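Local atomic coordinates of glycerophosphoryl diester phosphodiesterase (Agrobacterium tumefaciens str. C58, PDB entry 3KS5), a protein that belongs to the glycerophosphoryl diester phosphodiesterase family, has a TIM-barrel fold, and carries an iron(III) ion bound by acidic side chains in this model. Residues Val34-His39 against Ile46-Asp51; Arg103-Pro108 against Thr136-Leu141. All coordinates share one frame; numbering follows the deposited sequence.

Contact 1. Residues Val34-His39 against Ile46-Asp51. With FE (Fe (III) ion), chain C; EDO (1,2-ethanediol), chain I; ACT (acetate ion), chain D.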
# COMPACT_ATOMS: atom_id res chain seq x y z
N VAL A 34 -4.06 4.61 -5.23
CA VAL A 34 -4.08 3.18 -5.34
C VAL A 34 -2.87 2.61 -4.52
O VAL A 34 -1.73 3.09 -4.67
CB VAL A 34 -4.04 2.69 -6.79
CG1 VAL A 34 -2.78 3.15 -7.48
CG2 VAL A 34 -4.21 1.13 -6.81
N GLU A 35 -3.15 1.61 -3.66
CA GLU A 35 -2.16 0.92 -2.86
C GLU A 35 -1.79 -0.38 -3.48
O GLU A 35 -2.66 -1.11 -3.97
CB GLU A 35 -2.68 0.67 -1.45
CG GLU A 35 -1.58 0.30 -0.41
CD GLU A 35 -1.21 -1.17 -0.33
OE1 GLU A 35 -1.92 -2.05 -0.92
OE2 GLU A 35 -0.18 -1.45 0.33
N PHE A 36 -0.52 -0.71 -3.42
CA PHE A 36 -0.03 -1.94 -3.99
C PHE A 36 1.33 -2.31 -3.41
O PHE A 36 2.01 -1.48 -2.82
CB PHE A 36 0.07 -1.82 -5.52
CG PHE A 36 0.93 -0.67 -5.98
CD1 PHE A 36 0.41 0.61 -6.09
CD2 PHE A 36 2.25 -0.89 -6.35
CE1 PHE A 36 1.21 1.68 -6.49
CE2 PHE A 36 3.06 0.18 -6.77
CZ PHE A 36 2.54 1.46 -6.83
N ASP A 37 1.74 -3.55 -3.67
CA ASP A 37 2.94 -4.17 -3.14
C ASP A 37 3.79 -4.56 -4.32
O ASP A 37 3.24 -4.82 -5.38
CB ASP A 37 2.52 -5.40 -2.33
CG ASP A 37 1.34 -5.12 -1.38
OD1 ASP A 37 1.55 -4.49 -0.32
OD2 ASP A 37 0.17 -5.51 -1.67
N LEU A 38 5.13 -4.57 -4.16
CA LEU A 38 6.06 -4.96 -5.23
C LEU A 38 7.09 -5.97 -4.79
O LEU A 38 7.50 -5.95 -3.63
CB LEU A 38 6.80 -3.73 -5.80
CG LEU A 38 5.93 -2.59 -6.37
CD1 LEU A 38 6.75 -1.26 -6.51
CD2 LEU A 38 5.24 -3.02 -7.73
N HIS A 39 7.50 -6.83 -5.71
CA HIS A 39 8.54 -7.85 -5.50
C HIS A 39 9.36 -7.94 -6.77
O HIS A 39 8.82 -7.71 -7.84
CB HIS A 39 7.95 -9.24 -5.23
CG HIS A 39 7.00 -9.26 -4.09
ND1 HIS A 39 7.37 -9.60 -2.82
CD2 HIS A 39 5.71 -8.86 -4.02
CE1 HIS A 39 6.34 -9.44 -2.01
NE2 HIS A 39 5.32 -9.00 -2.72
N ILE A 46 10.12 -5.97 -12.00
CA ILE A 46 9.40 -5.58 -10.80
C ILE A 46 7.92 -5.88 -11.04
O ILE A 46 7.28 -5.23 -11.89
CB ILE A 46 9.58 -4.09 -10.44
CG1 ILE A 46 11.06 -3.74 -10.23
CG2 ILE A 46 8.76 -3.73 -9.18
CD1 ILE A 46 11.32 -2.24 -10.23
N VAL A 47 7.37 -6.83 -10.27
CA VAL A 47 5.99 -7.30 -10.43
C VAL A 47 5.10 -6.82 -9.30
O VAL A 47 5.54 -6.72 -8.16
CB VAL A 47 5.94 -8.85 -10.54
CG1 VAL A 47 6.85 -9.33 -11.66
CG2 VAL A 47 6.35 -9.50 -9.25
N VAL A 48 3.84 -6.52 -9.62
CA VAL A 48 2.85 -6.04 -8.65
C VAL A 48 2.09 -7.28 -8.12
O VAL A 48 1.39 -7.96 -8.88
CB VAL A 48 1.90 -5.06 -9.32
CG1 VAL A 48 1.01 -4.38 -8.28
CG2 VAL A 48 2.71 -4.02 -10.20
N HIS A 49 2.28 -7.61 -6.84
CA HIS A 49 1.71 -8.82 -6.21
C HIS A 49 1.85 -8.68 -4.68
O HIS A 49 2.88 -8.18 -4.23
CB HIS A 49 2.47 -10.06 -6.69
CG HIS A 49 1.70 -11.34 -6.57
ND1 HIS A 49 0.67 -11.68 -7.41
CD2 HIS A 49 1.86 -12.40 -5.73
CE1 HIS A 49 0.20 -12.86 -7.08
NE2 HIS A 49 0.91 -13.34 -6.08
N HIS A 50 0.86 -9.09 -3.90
CA HIS A 50 0.95 -8.95 -2.44
C HIS A 50 1.97 -9.87 -1.78
O HIS A 50 2.99 -9.38 -1.25
CB HIS A 50 -0.41 -9.12 -1.79
CG HIS A 50 -0.35 -9.10 -0.30
ND1 HIS A 50 -0.51 -10.24 0.46
CD2 HIS A 50 -0.11 -8.10 0.56
CE1 HIS A 50 -0.40 -9.93 1.74
NE2 HIS A 50 -0.16 -8.63 1.83
N ASP A 51 1.72 -11.19 -1.81
CA ASP A 51 2.59 -12.15 -1.18
C ASP A 51 3.87 -12.22 -1.99
O ASP A 51 3.85 -11.93 -3.20
CB ASP A 51 1.99 -13.57 -1.15
CG ASP A 51 0.87 -13.76 -0.14
OD1 ASP A 51 0.56 -12.88 0.69
OD2 ASP A 51 0.26 -14.84 -0.18
FE FE C . 0.14 -3.65 1.20
C1 EDO I . -2.76 -11.98 -1.33
O1 EDO I . -3.26 -12.77 -0.21
C2 EDO I . -1.43 -12.58 -1.78
O2 EDO I . -0.88 -12.37 -3.11
C ACT D . -1.20 -5.60 3.66
O ACT D . -2.36 -5.74 3.19
OXT ACT D . -0.22 -5.70 2.86
CH3 ACT D . -1.09 -5.34 5.15
O HOH W 1 -1.56 -4.49 -0.35
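The imidazole of His39 reaches across to the turn of 49-51 and lies among its carbonyls. His49 O sits in the ring plane at the CD2 edge, 2.9 Å from His39 CD2, while Asp51 O stands over one face, displaced toward the rim. His39 NE2 gives its hydrogen to His50 O at 2.8 Å, a bent bond (146°) that meets the oxygen from above the carbonyl plane. With ND1 bonded to Tyr115 OH, both ring nitrogens are engaged, which fixes the flip of the ring. The His50 ring takes Asp37 OD2 in its plane, 3.4 Å from His50 CD2, with the carboxylate plane turned 72° to it; the two side chains run side by side in the same direction. Acetate OXT, also in that plane, accepts a weak bond from His50 NE2. With CG of Asp37 beside its backbone N (chi1 -47°), OD1 binds the iron at 2.2 Å; Glu35 OE2 is a second ligand. A metal-bound water lies so close to Glu35 OE1 and Asp37 OD2 that the detail there is doubtful.

The backbones carrying these groups form an antiparallel hairpin. His39 and Val47 are a hydrogen-bonded pair, N to O in both directions, and Leu38 and Val48 the adjoining non-hydrogen-bonded pair. Past it, His49 N reaches Asp37 O at a longer 3.3 Å. On the Leu38 face, Leu38 CD2 meets Val48 CG2 at 3.7 Å and touches Ile46 CG2, while Val48 CG1 lies against Phe36 CB.

This apolar face lies under two helices: Phe23 of helix 20-27 meets Phe36 and Val48, and Leu91 of helix 88-96 touches the same pair. Strand 101-106 flanks 34-39 in the barrel sheet.

Contact 2. Residues Arg103-Pro108 against Thr136-Leu141. With FE (Fe (III) ion), chain C; ACT (acetate ion), chain D.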
# COMPACT_ATOMS: atom_id res chain seq x y z
N ARG A 103 0.53 4.68 -3.76
CA ARG A 103 0.95 4.33 -2.40
C ARG A 103 1.55 2.94 -2.51
O ARG A 103 0.83 1.94 -2.58
CB ARG A 103 -0.21 4.36 -1.43
CG ARG A 103 0.13 3.79 -0.09
CD ARG A 103 -1.05 3.85 0.81
NE ARG A 103 -0.83 3.08 2.02
CZ ARG A 103 -1.37 3.34 3.20
NH1 ARG A 103 -2.10 4.41 3.42
NH2 ARG A 103 -1.11 2.51 4.22
N CYS A 104 2.87 2.90 -2.56
CA CYS A 104 3.65 1.72 -2.84
C CYS A 104 4.06 1.09 -1.51
O CYS A 104 4.40 1.85 -0.59
CB CYS A 104 4.88 2.17 -3.62
SG CYS A 104 6.09 0.98 -4.15
N GLU A 105 4.01 -0.25 -1.38
CA GLU A 105 4.57 -0.93 -0.19
C GLU A 105 5.78 -1.79 -0.53
O GLU A 105 5.74 -2.63 -1.45
CB GLU A 105 3.57 -1.82 0.55
CG GLU A 105 4.14 -2.30 1.90
CD GLU A 105 3.19 -3.11 2.75
OE1 GLU A 105 1.96 -3.02 2.57
OE2 GLU A 105 3.68 -3.80 3.65
N ILE A 106 6.86 -1.58 0.23
CA ILE A 106 8.08 -2.37 0.11
C ILE A 106 7.92 -3.56 1.09
O ILE A 106 8.00 -3.40 2.31
CB ILE A 106 9.36 -1.54 0.40
CG1 ILE A 106 9.40 -0.24 -0.42
CG2 ILE A 106 10.62 -2.32 0.03
CD1 ILE A 106 9.38 -0.46 -1.95
N LYS A 107 7.64 -4.73 0.52
CA LYS A 107 7.40 -5.96 1.28
C LYS A 107 8.67 -6.77 1.29
O LYS A 107 9.44 -6.72 0.32
CB LYS A 107 6.31 -6.83 0.61
CG LYS A 107 4.85 -6.40 0.77
CD LYS A 107 4.31 -6.64 2.15
CE LYS A 107 2.79 -6.45 2.22
NZ LYS A 107 2.27 -6.18 3.59
N PRO A 108 8.91 -7.54 2.35
CA PRO A 108 10.05 -8.43 2.37
C PRO A 108 9.77 -9.72 1.61
O PRO A 108 8.64 -9.98 1.16
CB PRO A 108 10.24 -8.71 3.87
CG PRO A 108 8.91 -8.59 4.45
CD PRO A 108 8.14 -7.61 3.61
N THR A 136 3.84 7.86 -2.65
CA THR A 136 4.11 7.80 -1.21
C THR A 136 4.64 6.37 -0.97
O THR A 136 4.09 5.43 -1.53
CB THR A 136 2.87 7.98 -0.38
OG1 THR A 136 2.59 9.38 -0.22
CG2 THR A 136 3.05 7.32 0.99
N PHE A 137 5.72 6.22 -0.18
CA PHE A 137 6.30 4.89 0.11
C PHE A 137 5.95 4.43 1.50
O PHE A 137 5.86 5.24 2.42
CB PHE A 137 7.80 4.90 -0.03
CG PHE A 137 8.27 5.11 -1.42
CD1 PHE A 137 8.51 6.39 -1.90
CD2 PHE A 137 8.49 4.04 -2.25
CE1 PHE A 137 8.97 6.59 -3.20
CE2 PHE A 137 8.97 4.22 -3.54
CZ PHE A 137 9.21 5.50 -4.03
N SER A 138 5.70 3.13 1.65
CA SER A 138 5.27 2.55 2.91
C SER A 138 5.97 1.20 3.15
O SER A 138 6.40 0.55 2.21
CB SER A 138 3.76 2.37 2.92
OG SER A 138 3.37 1.38 1.96
N SER A 139 6.13 0.83 4.41
CA SER A 139 6.68 -0.49 4.78
C SER A 139 6.41 -0.74 6.25
O SER A 139 6.27 0.21 7.02
CB SER A 139 8.18 -0.58 4.51
OG SER A 139 8.66 -1.91 4.57
N PHE A 140 6.32 -2.02 6.62
CA PHE A 140 6.26 -2.44 8.02
C PHE A 140 7.67 -2.48 8.65
O PHE A 140 7.81 -2.42 9.91
CB PHE A 140 5.59 -3.84 8.19
CG PHE A 140 4.11 -3.84 8.11
CD1 PHE A 140 3.34 -3.64 9.23
CD2 PHE A 140 3.48 -4.03 6.92
CE1 PHE A 140 1.94 -3.64 9.16
CE2 PHE A 140 2.09 -4.01 6.82
CZ PHE A 140 1.32 -3.84 7.94
N LEU A 141 8.70 -2.57 7.81
CA LEU A 141 10.06 -2.76 8.30
C LEU A 141 10.85 -1.46 8.41
O LEU A 141 11.04 -0.79 7.42
CB LEU A 141 10.85 -3.71 7.40
CG LEU A 141 10.62 -5.23 7.51
CD1 LEU A 141 9.15 -5.59 7.30
CD2 LEU A 141 11.52 -6.00 6.51
FE FE C . 0.14 -3.65 1.20
C ACT D . -1.20 -5.60 3.66
O ACT D . -2.36 -5.74 3.19
OXT ACT D . -0.22 -5.70 2.86
CH3 ACT D . -1.09 -5.34 5.15
O HOH W 2 0.71 0.37 1.89
O HOH W 3 6.28 -4.02 4.35
O HOH W 1 -1.56 -4.49 -0.35
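Strands 103-106 and 136-139 run parallel, their axes 4.6 Å apart and inclined by 32°, with Arg103 level with Thr136, Cys104 with Phe137 and Glu105 with Ser138. Cys104 N to Thr136 O (3.0 Å) and Ile106 N to Ser138 O (2.9 Å) are nearly straight; Ser138 N to Cys104 O is weak. That same Cys104 carbonyl also accepts from Ser138 OG, which approaches above its plane. The hydroxyl gets there by standing between its own backbone N and carbonyl carbon (chi1 67°), and a water joins it to Arg103 NE. One residue on, Ser139 OG donates to Ile106 O at 2.8 Å, in the carbonyl plane.

Glu105 extends from the strand to bind iron through OE1 (2.4 Å). Its other oxygen, OE2, is gripped from above the carboxylate plane by Lys107 NZ in a 2.8 Å salt bridge, accepts a hydrogen bond from a water, and lies 3.3 Å from CD2 at the edge of the Phe140 ring. Lys107 NZ also donates to the acetate. Past the strands, Pro108 CB packs on Leu141 CD2, where a helix begins.

The two strands belong to a beta-alpha-beta unit whose helix 118-128 packs on Cys104, Ile106 and Phe137; strand 156-160, next in the sheet beyond 135-139, sends Leu159 to Arg103 and Glu105 on the face they share.

After strand 4-8 and helices 12-15 and 20-27, strand 33-40 turns back through a short loop into 46-51, so contact 1 closes a hairpin. The chain then passes helices 69-74 and 88-96 before strand 101-106, and contact 2 closes the longer crossover through helix 118-128 to strand 135-139. The two closures follow in series, neither nested nor crossed. In space they are joined edge to edge: Phe36 O to Glu105 N is a probable hydrogen bond between neighbouring strands, and Leu38 CD1 packs on Cys104 SG. Both contacts supply carboxylates to one iron and share its water and the acetate, uniting hairpin and crossover at the metal site.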